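Local coordinates for oxidoreductase, NAD-binding/iron-sulfur cluster-binding protein (Nitratireductor pacificus pht-3B, PDB 6ZXU), which acts as a catabolic reductive dehalogenase, holding cobalamin and two [4Fe-4S] clusters, at residues V484-A489 / S516-T521; G396-E401 / D421-M426; V425-Q430 / P512-I517; P356-R361 / A474-N479. All blocks are in the same frame, centred on the assembly; numbering follows the deposited sequence.

Contact 1: residues V484-A489 / S516-T521; sequences VIHNPA and SIVFTT
H486, by helix 486-492, and S516 on strand 514-521 share a hydrogen bond between ND1 and OG, 2.9 Å long, with the hydroxyl near the plane of the imidazole, at its edge. The angle of 153° makes it moderately straight, and either atom could be the donor. The ring is tight on one face: V518 CG2 lies over its centre, 3.7 Å from the centroid and only 14° off the ring normal, a CH-pi contact. Edge and face contacts together limit how the imidazole can turn, and NE2 is hydrogen-bonded to S482 OG, so both ring nitrogens have partners. S516 OG sits between its own backbone N and carbonyl carbon (chi1 56°), the rotamer that brings it to ND1. Packing slackens away from the ring. V484 reaches the strand with its methyls alone: CG2 meets V518 CG1 at 4.1 Å, while CG1 passes T520 CG2 at 4.2 Å. The hydroxyl of T520 turns to other partners, H420 ND1 and H477 NE2. Even this looser end is buried rather than open to solvent. V484, H486 and S516 all belong to the cobalamin site: H486 N is hydrogen-bonded to the cofactor, as is S516 O, so the ring contact joins two backbones that hold the corrinoid. Strand 514-521 runs between strands 422-429 and 474-477. Helix 486-492 also rests A489 on V425 of the first, and H477 of the second touches V484 and H486. On I517 and F519, whose side chains point away from this contact, lies helix 445-469.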
loop_
_atom_site.group_PDB
_atom_site.type_symbol
_atom_site.label_atom_id
_atom_site.label_comp_id
_atom_site.label_asym_id
_atom_site.label_seq_id
_atom_site.Cartn_x
_atom_site.Cartn_y
_atom_site.Cartn_z
ATOM N N VAL A 484 -0.417 -14.080 11.748
ATOM C CA VAL A 484 0.833 -13.599 12.292
ATOM C C VAL A 484 0.693 -12.097 12.561
ATOM O O VAL A 484 -0.080 -11.430 11.907
ATOM C CB VAL A 484 2.044 -13.840 11.397
ATOM C CG1 VAL A 484 2.176 -15.309 11.096
ATOM C CG2 VAL A 484 2.006 -13.048 10.111
ATOM N N ILE A 485 1.414 -11.624 13.568
ATOM C CA ILE A 485 1.579 -10.200 13.808
ATOM C C ILE A 485 2.687 -9.685 12.914
ATOM O O ILE A 485 3.832 -10.177 12.966
ATOM C CB ILE A 485 1.872 -9.946 15.253
ATOM C CG1 ILE A 485 0.809 -10.663 16.081
ATOM C CG2 ILE A 485 1.942 -8.454 15.525
ATOM C CD1 ILE A 485 1.258 -10.923 17.505
ATOM N N HIS A 486 2.406 -8.687 12.090
ATOM C CA HIS A 486 3.362 -8.276 11.092
ATOM C C HIS A 486 4.554 -7.570 11.678
ATOM O O HIS A 486 5.653 -7.747 11.192
ATOM C CB HIS A 486 2.747 -7.359 10.049
ATOM C CG HIS A 486 1.714 -8.027 9.192
ATOM N ND1 HIS A 486 1.430 -7.601 7.922
ATOM C CD2 HIS A 486 0.913 -9.076 9.418
ATOM C CE1 HIS A 486 0.475 -8.357 7.401
ATOM N NE2 HIS A 486 0.109 -9.226 8.306
ATOM N N ASN A 487 4.354 -6.776 12.701
ATOM C CA ASN A 487 5.449 -5.943 13.194
ATOM C C ASN A 487 6.768 -6.640 13.416
ATOM O O ASN A 487 7.802 -6.150 12.946
ATOM C CB ASN A 487 5.020 -5.213 14.459
ATOM C CG ASN A 487 3.809 -4.341 14.187
ATOM O OD1 ASN A 487 2.782 -4.836 13.729
ATOM N ND2 ASN A 487 3.912 -3.107 14.511
ATOM N N PRO A 488 6.793 -7.736 14.207
ATOM C CA PRO A 488 8.117 -8.332 14.490
ATOM C C PRO A 488 8.771 -8.922 13.250
ATOM O O PRO A 488 9.982 -8.907 13.140
ATOM C CB PRO A 488 7.764 -9.410 15.490
ATOM C CG PRO A 488 6.369 -9.676 15.384
ATOM C CD PRO A 488 5.724 -8.396 14.962
ATOM N N ALA A 489 7.958 -9.363 12.279
ATOM C CA ALA A 489 8.491 -9.763 10.988
ATOM C C ALA A 489 9.075 -8.616 10.190
ATOM O O ALA A 489 10.151 -8.752 9.609
ATOM C CB ALA A 489 7.431 -10.493 10.213
ATOM N N SER A 516 2.264 -3.277 5.341
ATOM C CA SER A 516 2.958 -4.516 5.105
ATOM C C SER A 516 1.916 -5.552 4.720
ATOM O O SER A 516 0.769 -5.501 5.098
ATOM C CB SER A 516 3.707 -4.982 6.354
ATOM O OG SER A 516 2.816 -5.095 7.435
ATOM N N ILE A 517 2.388 -6.522 3.959
ATOM C CA ILE A 517 1.738 -7.822 3.788
ATOM C C ILE A 517 2.821 -8.867 4.092
ATOM O O ILE A 517 4.001 -8.674 3.815
ATOM C CB ILE A 517 1.155 -7.935 2.348
ATOM C CG1 ILE A 517 0.330 -9.210 2.131
ATOM C CG2 ILE A 517 2.269 -7.873 1.298
ATOM C CD1 ILE A 517 -0.980 -9.236 2.760
ATOM N N VAL A 518 2.410 -9.950 4.687
ATOM C CA VAL A 518 3.256 -11.094 4.994
ATOM C C VAL A 518 2.652 -12.350 4.386
ATOM O O VAL A 518 1.441 -12.537 4.372
ATOM C CB VAL A 518 3.419 -11.301 6.503
ATOM C CG1 VAL A 518 4.293 -12.483 6.777
ATOM C CG2 VAL A 518 3.998 -10.099 7.161
ATOM N N PHE A 519 3.488 -13.167 3.731
ATOM C CA PHE A 519 3.108 -14.548 3.542
ATOM C C PHE A 519 4.154 -15.433 4.126
ATOM O O PHE A 519 5.344 -15.160 4.012
ATOM C CB PHE A 519 2.773 -14.972 2.095
ATOM C CG PHE A 519 3.930 -15.118 1.209
ATOM C CD1 PHE A 519 4.376 -14.030 0.437
ATOM C CD2 PHE A 519 4.506 -16.372 0.998
ATOM C CE1 PHE A 519 5.428 -14.173 -0.432
ATOM C CE2 PHE A 519 5.589 -16.497 0.135
ATOM C CZ PHE A 519 6.046 -15.408 -0.562
ATOM N N THR A 520 3.674 -16.472 4.804
ATOM C CA THR A 520 4.565 -17.481 5.381
ATOM C C THR A 520 4.723 -18.641 4.406
ATOM O O THR A 520 3.842 -18.890 3.589
ATOM C CB THR A 520 4.072 -17.938 6.727
ATOM O OG1 THR A 520 2.709 -18.364 6.657
ATOM C CG2 THR A 520 4.177 -16.745 7.744
ATOM N N THR A 521 5.846 -19.324 4.499
ATOM C CA THR A 521 6.140 -20.425 3.627
ATOM C C THR A 521 7.172 -21.354 4.221
ATOM O O THR A 521 7.943 -20.981 5.073
ATOM C CB THR A 521 6.577 -19.925 2.238
ATOM O OG1 THR A 521 6.707 -21.016 1.301
ATOM C CG2 THR A 521 7.830 -19.090 2.240
#

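Contact 2: residues G396-E401 / D421-M426; sequences GICRAE and DYAVVM
G396 and V425 exchange two nearly linear backbone hydrogen bonds, each 2.9 Å from N to O, and C398 and A423 repeat the pattern, with A423 N 2.8 Å from C398 O. I397 with V424 and R399 with Y422 are the antiparallel non-hydrogen-bonded pairs between them and beyond; the side chains of the R399-Y422 pair diverge at the strand end. There A400, the centre of an inverse gamma turn, still reaches D421 O through its N at 3.0 Å, approaching from above the carbonyl plane. A water extends this end: it accepts from R399 NH1 and donates to D421 O. Beyond their diverging CB atoms, the side chains of R399 and Y422 run side by side in the same direction. The arginine chain is extended from CG to NE and runs beside the ring, and Y422 CE1 lies 3.8 Å over the guanidinium centre; the two planes are 45° apart, so this is no flat stack. NH2 is close to Y422 OH, at an angle too poor for a hydrogen bond. On the face bearing C398 and A423, SG packs on CB at 4.0 Å, and A400 CB adds a methyl contact with A423 CB. This is the edge pair of a four-stranded antiparallel sheet: helix 486-492 covers C398 and V425, M525 touches I397, Y422 and V424, and strand 514-521 flanks strand 422-429 along its other side.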
loop_
_atom_site.group_PDB
_atom_site.type_symbol
_atom_site.label_atom_id
_atom_site.label_comp_id
_atom_site.label_asym_id
_atom_site.label_seq_id
_atom_site.Cartn_x
_atom_site.Cartn_y
_atom_site.Cartn_z
ATOM N N GLY A 396 11.570 -8.301 2.063
ATOM C CA GLY A 396 12.528 -8.878 2.992
ATOM C C GLY A 396 12.041 -10.237 3.452
ATOM O O GLY A 396 10.882 -10.543 3.409
ATOM N N ILE A 397 12.933 -11.014 4.025
ATOM C CA ILE A 397 12.686 -12.357 4.442
ATOM C C ILE A 397 13.286 -12.623 5.806
ATOM O O ILE A 397 14.421 -12.189 6.079
ATOM C CB ILE A 397 13.339 -13.372 3.417
ATOM C CG1 ILE A 397 12.832 -13.076 2.001
ATOM C CG2 ILE A 397 12.989 -14.800 3.840
ATOM C CD1 ILE A 397 13.623 -13.719 0.914
ATOM N N CYS A 398 12.532 -13.246 6.656
ATOM C CA CYS A 398 12.972 -13.649 8.010
ATOM C C CYS A 398 12.439 -15.024 8.352
ATOM O O CYS A 398 11.546 -15.545 7.705
ATOM C CB CYS A 398 12.617 -12.587 9.086
ATOM S SG CYS A 398 10.870 -12.398 9.461
ATOM N N ARG A 399 12.993 -15.647 9.405
ATOM C CA ARG A 399 12.320 -16.802 10.007
ATOM C C ARG A 399 11.032 -16.416 10.711
ATOM O O ARG A 399 10.988 -15.443 11.458
ATOM C CB ARG A 399 13.259 -17.473 11.026
ATOM C CG ARG A 399 14.382 -18.134 10.304
ATOM C CD ARG A 399 15.112 -19.230 11.114
ATOM N NE ARG A 399 15.876 -20.072 10.156
ATOM C CZ ARG A 399 15.418 -21.210 9.605
ATOM N NH1 ARG A 399 14.223 -21.716 9.929
ATOM N NH2 ARG A 399 16.207 -21.880 8.771
ATOM N N ALA A 400 10.005 -17.208 10.509
ATOM C CA ALA A 400 8.702 -17.029 11.165
ATOM C C ALA A 400 8.757 -17.695 12.520
ATOM O O ALA A 400 8.452 -18.877 12.663
ATOM C CB ALA A 400 7.581 -17.638 10.311
ATOM N N GLU A 401 9.155 -16.957 13.521
ATOM C CA GLU A 401 9.317 -17.504 14.829
ATOM C C GLU A 401 7.987 -17.741 15.495
ATOM O O GLU A 401 6.997 -17.104 15.170
ATOM C CB GLU A 401 10.233 -16.635 15.631
ATOM C CG GLU A 401 11.554 -16.417 14.927
ATOM C CD GLU A 401 12.535 -15.606 15.750
ATOM O OE1 GLU A 401 12.690 -15.926 16.951
ATOM O OE2 GLU A 401 13.159 -14.632 15.204
ATOM N N ASP A 421 7.954 -22.083 8.299
ATOM C CA ASP A 421 9.309 -21.719 8.726
ATOM C C ASP A 421 9.762 -20.320 8.447
ATOM O O ASP A 421 10.597 -19.822 9.142
ATOM C CB ASP A 421 10.273 -22.658 8.010
ATOM C CG ASP A 421 10.209 -24.147 8.557
ATOM O OD1 ASP A 421 9.771 -24.334 9.711
ATOM O OD2 ASP A 421 10.556 -25.089 7.766
ATOM N N TYR A 422 9.266 -19.713 7.359
ATOM C CA TYR A 422 9.752 -18.425 6.909
ATOM C C TYR A 422 8.614 -17.437 6.697
ATOM O O TYR A 422 7.496 -17.826 6.430
ATOM C CB TYR A 422 10.526 -18.556 5.595
ATOM C CG TYR A 422 11.731 -19.430 5.657
ATOM C CD1 TYR A 422 12.917 -18.949 6.218
ATOM C CD2 TYR A 422 11.652 -20.793 5.306
ATOM C CE1 TYR A 422 14.021 -19.754 6.357
ATOM C CE2 TYR A 422 12.747 -21.611 5.448
ATOM C CZ TYR A 422 13.909 -21.084 5.953
ATOM O OH TYR A 422 15.004 -21.847 6.083
ATOM N N ALA A 423 8.939 -16.160 6.829
ATOM C CA ALA A 423 7.996 -15.056 6.561
ATOM C C ALA A 423 8.605 -14.198 5.487
ATOM O O ALA A 423 9.770 -13.775 5.591
ATOM C CB ALA A 423 7.758 -14.209 7.806
ATOM N N VAL A 424 7.879 -14.034 4.404
ATOM C CA VAL A 424 8.226 -13.075 3.358
ATOM C C VAL A 424 7.368 -11.824 3.613
ATOM O O VAL A 424 6.162 -11.879 3.706
ATOM C CB VAL A 424 7.954 -13.613 1.969
ATOM C CG1 VAL A 424 8.401 -12.600 0.888
ATOM C CG2 VAL A 424 8.696 -14.937 1.826
ATOM N N VAL A 425 8.060 -10.710 3.855
ATOM C CA VAL A 425 7.449 -9.470 4.254
ATOM C C VAL A 425 7.635 -8.478 3.111
ATOM O O VAL A 425 8.746 -8.241 2.609
ATOM C CB VAL A 425 8.124 -8.894 5.501
ATOM C CG1 VAL A 425 7.366 -7.698 6.039
ATOM C CG2 VAL A 425 8.205 -9.969 6.557
ATOM N N MET A 426 6.530 -7.848 2.734
ATOM C CA MET A 426 6.561 -6.822 1.678
ATOM C C MET A 426 5.891 -5.568 2.143
ATOM O O MET A 426 4.949 -5.615 2.902
ATOM C CB MET A 426 5.935 -7.328 0.441
ATOM C CG MET A 426 6.774 -8.428 -0.115
ATOM S SD MET A 426 6.079 -9.346 -1.482
ATOM C CE MET A 426 4.696 -10.135 -0.618
HETATM O O HOH W 1 11.808 -21.008 11.665
#

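Contact 3: residues V425-Q430 / P512-I517; sequences VMLIDQ and PRSKSI
V425 meets I517 through its backbone, CA making a CH...O contact with the carbonyl oxygen. M426 and I517 then form an antiparallel hydrogen-bonded pair, M426 N to I517 O and I517 N to M426 O, both at 2.9 Å. The two side chains lie alongside one another: CB lies 3.8 Å from I517 CG2, and the bend at chi3 (-66°) turns CE back to the same methyl. L427, in a non-hydrogen-bonded pair with S516, points to the other face, where CD2 rests on S516 CB. I428 repeats the hydrogen-bonded pairing with K515. D429, paired without hydrogen bonds with S514, turns the contact ionic: R513 grips the carboxylate side-on, NE to OD1 at 2.7 Å and NH2 to OD2 at 2.9 Å. Both oxygens lie near the guanidinium plane, but NH2 meets OD2 from above the carboxylate plane. OD1 has a second donor in G431 N, and R513 NH1 goes to N598. Q430 N bonds R513 O; its NE2 makes a weak bond, 3.5 Å, to S514 O and lies against the aliphatic chain of K515. Q430 belongs to the cobalamin site, and S514 OG and K515 NZ are hydrogen-bonded to the cofactor, NZ also to Y453 OH. These central strands are flanked by strands 394-399 and 474-477, with helix 445-469 against M426, K515 and I517, and helix 486-492 against V425 and S516.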
loop_
_atom_site.group_PDB
_atom_site.type_symbol
_atom_site.label_atom_id
_atom_site.label_comp_id
_atom_site.label_asym_id
_atom_site.label_seq_id
_atom_site.Cartn_x
_atom_site.Cartn_y
_atom_site.Cartn_z
ATOM N N VAL A 425 8.060 -10.710 3.855
ATOM C CA VAL A 425 7.449 -9.470 4.254
ATOM C C VAL A 425 7.635 -8.478 3.111
ATOM O O VAL A 425 8.746 -8.241 2.609
ATOM C CB VAL A 425 8.124 -8.894 5.501
ATOM C CG1 VAL A 425 7.366 -7.698 6.039
ATOM C CG2 VAL A 425 8.205 -9.969 6.557
ATOM N N MET A 426 6.530 -7.848 2.734
ATOM C CA MET A 426 6.561 -6.822 1.678
ATOM C C MET A 426 5.891 -5.568 2.143
ATOM O O MET A 426 4.949 -5.615 2.902
ATOM C CB MET A 426 5.935 -7.328 0.441
ATOM C CG MET A 426 6.774 -8.428 -0.115
ATOM S SD MET A 426 6.079 -9.346 -1.482
ATOM C CE MET A 426 4.696 -10.135 -0.618
ATOM N N LEU A 427 6.473 -4.438 1.781
ATOM C CA LEU A 427 5.934 -3.118 2.104
ATOM C C LEU A 427 5.361 -2.482 0.827
ATOM O O LEU A 427 5.992 -2.523 -0.211
ATOM C CB LEU A 427 6.946 -2.255 2.722
ATOM C CG LEU A 427 7.693 -2.651 3.985
ATOM C CD1 LEU A 427 8.613 -1.446 4.395
ATOM C CD2 LEU A 427 6.756 -2.970 5.117
ATOM N N ILE A 428 4.200 -1.909 0.961
ATOM C CA ILE A 428 3.512 -1.122 -0.070
ATOM C C ILE A 428 3.437 0.315 0.447
ATOM O O ILE A 428 2.884 0.546 1.519
ATOM C CB ILE A 428 2.115 -1.676 -0.350
ATOM C CG1 ILE A 428 2.125 -3.172 -0.664
ATOM C CG2 ILE A 428 1.470 -0.884 -1.472
ATOM C CD1 ILE A 428 2.878 -3.459 -1.949
ATOM N N ASP A 429 3.971 1.228 -0.328
ATOM C CA ASP A 429 3.989 2.657 -0.039
ATOM C C ASP A 429 2.532 3.151 -0.072
ATOM O O ASP A 429 1.807 2.918 -1.032
ATOM C CB ASP A 429 4.869 3.413 -1.037
ATOM C CG ASP A 429 5.069 4.860 -0.680
ATOM O OD1 ASP A 429 4.229 5.448 0.101
ATOM O OD2 ASP A 429 6.017 5.462 -1.246
ATOM N N GLN A 430 2.082 3.769 1.012
ATOM C CA GLN A 430 0.725 4.304 1.060
ATOM C C GLN A 430 0.464 5.525 0.124
ATOM O O GLN A 430 -0.715 5.773 -0.195
ATOM C CB GLN A 430 0.298 4.689 2.442
ATOM C CG GLN A 430 -0.071 3.478 3.288
ATOM C CD GLN A 430 -1.048 3.821 4.429
ATOM O OE1 GLN A 430 -1.991 4.574 4.260
ATOM N NE2 GLN A 430 -0.787 3.227 5.603
ATOM N N PRO A 512 7.384 6.177 7.704
ATOM C CA PRO A 512 6.365 5.309 8.277
ATOM C C PRO A 512 5.135 5.135 7.336
ATOM O O PRO A 512 4.120 4.617 7.764
ATOM C CB PRO A 512 5.911 6.067 9.514
ATOM C CG PRO A 512 6.039 7.476 9.100
ATOM C CD PRO A 512 7.229 7.564 8.138
ATOM N N ARG A 513 5.333 5.411 6.039
ATOM C CA ARG A 513 4.281 5.524 5.035
ATOM C C ARG A 513 4.013 4.198 4.327
ATOM O O ARG A 513 4.115 4.091 3.154
ATOM C CB ARG A 513 4.696 6.611 4.055
ATOM C CG ARG A 513 3.609 7.216 3.298
ATOM C CD ARG A 513 4.120 8.209 2.305
ATOM N NE ARG A 513 5.142 7.642 1.467
ATOM C CZ ARG A 513 6.372 8.044 1.351
ATOM N NH1 ARG A 513 6.802 9.099 1.986
ATOM N NH2 ARG A 513 7.187 7.437 0.510
ATOM N N SER A 514 3.695 3.170 5.035
ATOM C CA SER A 514 3.636 1.830 4.431
ATOM C C SER A 514 2.577 0.961 5.063
ATOM O O SER A 514 2.065 1.299 6.185
ATOM C CB SER A 514 4.966 1.112 4.638
ATOM O OG SER A 514 5.006 0.683 5.947
ATOM N N LYS A 515 2.069 -0.004 4.265
ATOM C CA LYS A 515 1.365 -1.115 4.796
ATOM C C LYS A 515 2.200 -2.327 4.417
ATOM O O LYS A 515 2.820 -2.356 3.397
ATOM C CB LYS A 515 -0.108 -1.293 4.325
ATOM C CG LYS A 515 -1.107 -0.223 4.780
ATOM C CD LYS A 515 -1.384 -0.315 6.289
ATOM C CE LYS A 515 -2.599 0.418 6.628
ATOM N NZ LYS A 515 -2.989 0.150 8.049
ATOM N N SER A 516 2.264 -3.277 5.341
ATOM C CA SER A 516 2.958 -4.516 5.105
ATOM C C SER A 516 1.916 -5.552 4.720
ATOM O O SER A 516 0.769 -5.501 5.098
ATOM C CB SER A 516 3.707 -4.982 6.354
ATOM O OG SER A 516 2.816 -5.095 7.435
ATOM N N ILE A 517 2.388 -6.522 3.959
ATOM C CA ILE A 517 1.738 -7.822 3.788
ATOM C C ILE A 517 2.821 -8.867 4.092
ATOM O O ILE A 517 4.001 -8.674 3.815
ATOM C CB ILE A 517 1.155 -7.935 2.348
ATOM C CG1 ILE A 517 0.330 -9.210 2.131
ATOM C CG2 ILE A 517 2.269 -7.873 1.298
ATOM C CD1 ILE A 517 -0.980 -9.236 2.760
#

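Contact 4: residues P356-R361 / A474-N479; sequences PLQGTR and ARSHSN
The guanidinium of R475 is sandwiched between Q358 and R361 where a loop docks on the edge strand 474-477 of an antiparallel sheet. Q358 CB lies 3.8 Å over the centre of one face. On the opposite face the guanidinium of R361 is stacked, centres 4.0 Å apart and planes 20° from parallel. Two like charges are thus brought together; R361 NE has a salt bridge to E483, which may offset part of the repulsion. At the edge, in plane, R475 NH1 donates to G359 O, 2.9 Å away, with a bent angle of 144°. The arginine chain is extended from CG to NE, with the guanidinium between Q358 and R361. The backbones form a single bridge, G359 with R475: S476 N donates to Q358 O at 2.8 Å, and T360 N approaches A474 O from above its carbonyl plane. A474 O also receives R468 NH1 from helix 445-469. At G359 a CB would be jammed against the carbonyl O of Q358 and would clash with A474 O, to which its CA makes a CH...O contact. The aliphatic part of Q358 runs over S476, whose OG comes within 3.3 Å of Q358 CG.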
loop_
_atom_site.group_PDB
_atom_site.type_symbol
_atom_site.label_atom_id
_atom_site.label_comp_id
_atom_site.label_asym_id
_atom_site.label_seq_id
_atom_site.Cartn_x
_atom_site.Cartn_y
_atom_site.Cartn_z
ATOM N N PRO A 356 -10.429 -16.369 0.616
ATOM C CA PRO A 356 -10.427 -17.836 0.441
ATOM C C PRO A 356 -9.243 -18.349 -0.337
ATOM O O PRO A 356 -9.005 -19.570 -0.312
ATOM C CB PRO A 356 -11.730 -18.085 -0.361
ATOM C CG PRO A 356 -12.608 -16.938 0.025
ATOM C CD PRO A 356 -11.675 -15.783 0.100
ATOM N N LEU A 357 -8.485 -17.444 -0.981
ATOM C CA LEU A 357 -7.358 -17.855 -1.793
ATOM C C LEU A 357 -6.038 -17.754 -1.083
ATOM O O LEU A 357 -5.028 -17.941 -1.698
ATOM C CB LEU A 357 -7.307 -17.060 -3.105
ATOM C CG LEU A 357 -8.581 -17.024 -3.970
ATOM C CD1 LEU A 357 -8.258 -16.459 -5.339
ATOM C CD2 LEU A 357 -9.176 -18.384 -4.143
ATOM N N GLN A 358 -6.056 -17.452 0.221
ATOM C CA GLN A 358 -4.780 -17.116 0.966
ATOM C C GLN A 358 -3.807 -18.269 1.091
ATOM O O GLN A 358 -2.621 -18.060 1.142
ATOM C CB GLN A 358 -5.101 -16.511 2.321
ATOM C CG GLN A 358 -5.594 -15.093 2.124
ATOM C CD GLN A 358 -5.760 -14.326 3.416
ATOM O OE1 GLN A 358 -5.211 -14.689 4.434
ATOM N NE2 GLN A 358 -6.529 -13.281 3.378
ATOM N N GLY A 359 -4.281 -19.516 1.081
ATOM C CA GLY A 359 -3.417 -20.661 0.997
ATOM C C GLY A 359 -3.516 -21.688 2.129
ATOM O O GLY A 359 -4.449 -21.658 2.903
ATOM N N THR A 360 -2.479 -22.512 2.256
ATOM C CA THR A 360 -2.485 -23.751 2.990
ATOM C C THR A 360 -1.626 -23.672 4.245
ATOM O O THR A 360 -0.635 -22.967 4.285
ATOM C CB THR A 360 -1.830 -24.905 2.163
ATOM O OG1 THR A 360 -0.471 -24.545 1.744
ATOM C CG2 THR A 360 -2.662 -25.236 0.980
ATOM N N ARG A 361 -2.059 -24.337 5.291
ATOM C CA ARG A 361 -1.284 -24.465 6.513
ATOM C C ARG A 361 -0.568 -25.821 6.629
ATOM O O ARG A 361 0.374 -25.931 7.377
ATOM C CB ARG A 361 -2.170 -24.270 7.716
ATOM C CG ARG A 361 -2.894 -22.954 7.814
ATOM C CD ARG A 361 -3.788 -22.918 8.994
ATOM N NE ARG A 361 -4.651 -21.718 9.093
ATOM C CZ ARG A 361 -5.755 -21.513 8.371
ATOM N NH1 ARG A 361 -6.106 -22.388 7.449
ATOM N NH2 ARG A 361 -6.489 -20.425 8.543
ATOM N N ALA A 474 2.371 -22.505 1.738
ATOM C CA ALA A 474 2.468 -21.033 1.834
ATOM C C ALA A 474 1.083 -20.483 2.023
ATOM O O ALA A 474 0.117 -20.966 1.418
ATOM C CB ALA A 474 3.121 -20.473 0.614
ATOM N N ARG A 475 0.969 -19.503 2.917
ATOM C CA ARG A 475 -0.275 -18.832 3.208
ATOM C C ARG A 475 -0.025 -17.342 3.354
ATOM O O ARG A 475 0.925 -16.937 4.038
ATOM C CB ARG A 475 -0.858 -19.375 4.483
ATOM C CG ARG A 475 -2.173 -18.740 4.776
ATOM C CD ARG A 475 -2.999 -19.435 5.762
ATOM N NE ARG A 475 -4.191 -18.632 6.063
ATOM C CZ ARG A 475 -5.409 -18.742 5.506
ATOM N NH1 ARG A 475 -5.661 -19.643 4.559
ATOM N NH2 ARG A 475 -6.381 -17.973 5.915
ATOM N N SER A 476 -0.841 -16.501 2.704
ATOM C CA SER A 476 -0.696 -15.039 2.925
ATOM C C SER A 476 -1.522 -14.595 4.130
ATOM O O SER A 476 -2.417 -15.273 4.597
ATOM C CB SER A 476 -1.083 -14.242 1.673
ATOM O OG SER A 476 -2.427 -14.309 1.453
ATOM N N HIS A 477 -1.131 -13.459 4.670
ATOM C CA HIS A 477 -1.683 -12.899 5.877
ATOM C C HIS A 477 -2.038 -11.439 5.664
ATOM O O HIS A 477 -1.178 -10.565 5.675
ATOM C CB HIS A 477 -0.624 -13.071 6.973
ATOM C CG HIS A 477 -0.239 -14.496 7.207
ATOM N ND1 HIS A 477 -0.944 -15.352 7.999
ATOM C CD2 HIS A 477 0.816 -15.192 6.757
ATOM C CE1 HIS A 477 -0.336 -16.515 8.039
ATOM N NE2 HIS A 477 0.737 -16.435 7.306
ATOM N N SER A 478 -3.316 -11.195 5.422
ATOM C CA SER A 478 -3.863 -9.922 4.982
ATOM C C SER A 478 -4.542 -9.158 6.096
ATOM O O SER A 478 -4.679 -9.630 7.209
ATOM C CB SER A 478 -4.847 -10.175 3.826
ATOM O OG SER A 478 -5.997 -10.837 4.349
ATOM N N ASN A 479 -4.987 -7.945 5.794
ATOM C CA ASN A 479 -5.749 -7.164 6.762
ATOM C C ASN A 479 -7.041 -7.930 7.138
ATOM O O ASN A 479 -7.503 -7.836 8.244
ATOM C CB ASN A 479 -6.134 -5.776 6.196
ATOM C CG ASN A 479 -7.170 -5.854 5.032
ATOM O OD1 ASN A 479 -6.923 -6.488 3.920
ATOM N ND2 ASN A 479 -8.308 -5.177 5.232
#

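Contacts 1 to 4 all reach one antiparallel sheet, ordered 394-399, 422-429, 514-521, 474-477. Contact 2 is its first strand pair and contact 3 its central one, the two sharing V425 and M426 with centres about 15 Å apart. Contact 1 sets helix 486-492 against strand 514-521, sharing S516 and I517 with contact 3. Contact 4 adds a loop at the far strand, its centre about 18 Å from that of contact 3. Along the chain, contact 2 falls between the two segments of contact 4, and contact 1 follows both; contacts 3 and 4 alternate. Sequence-distant segments thus converge on one sheet, with cobalamin bound by residues of contacts 1 and 3.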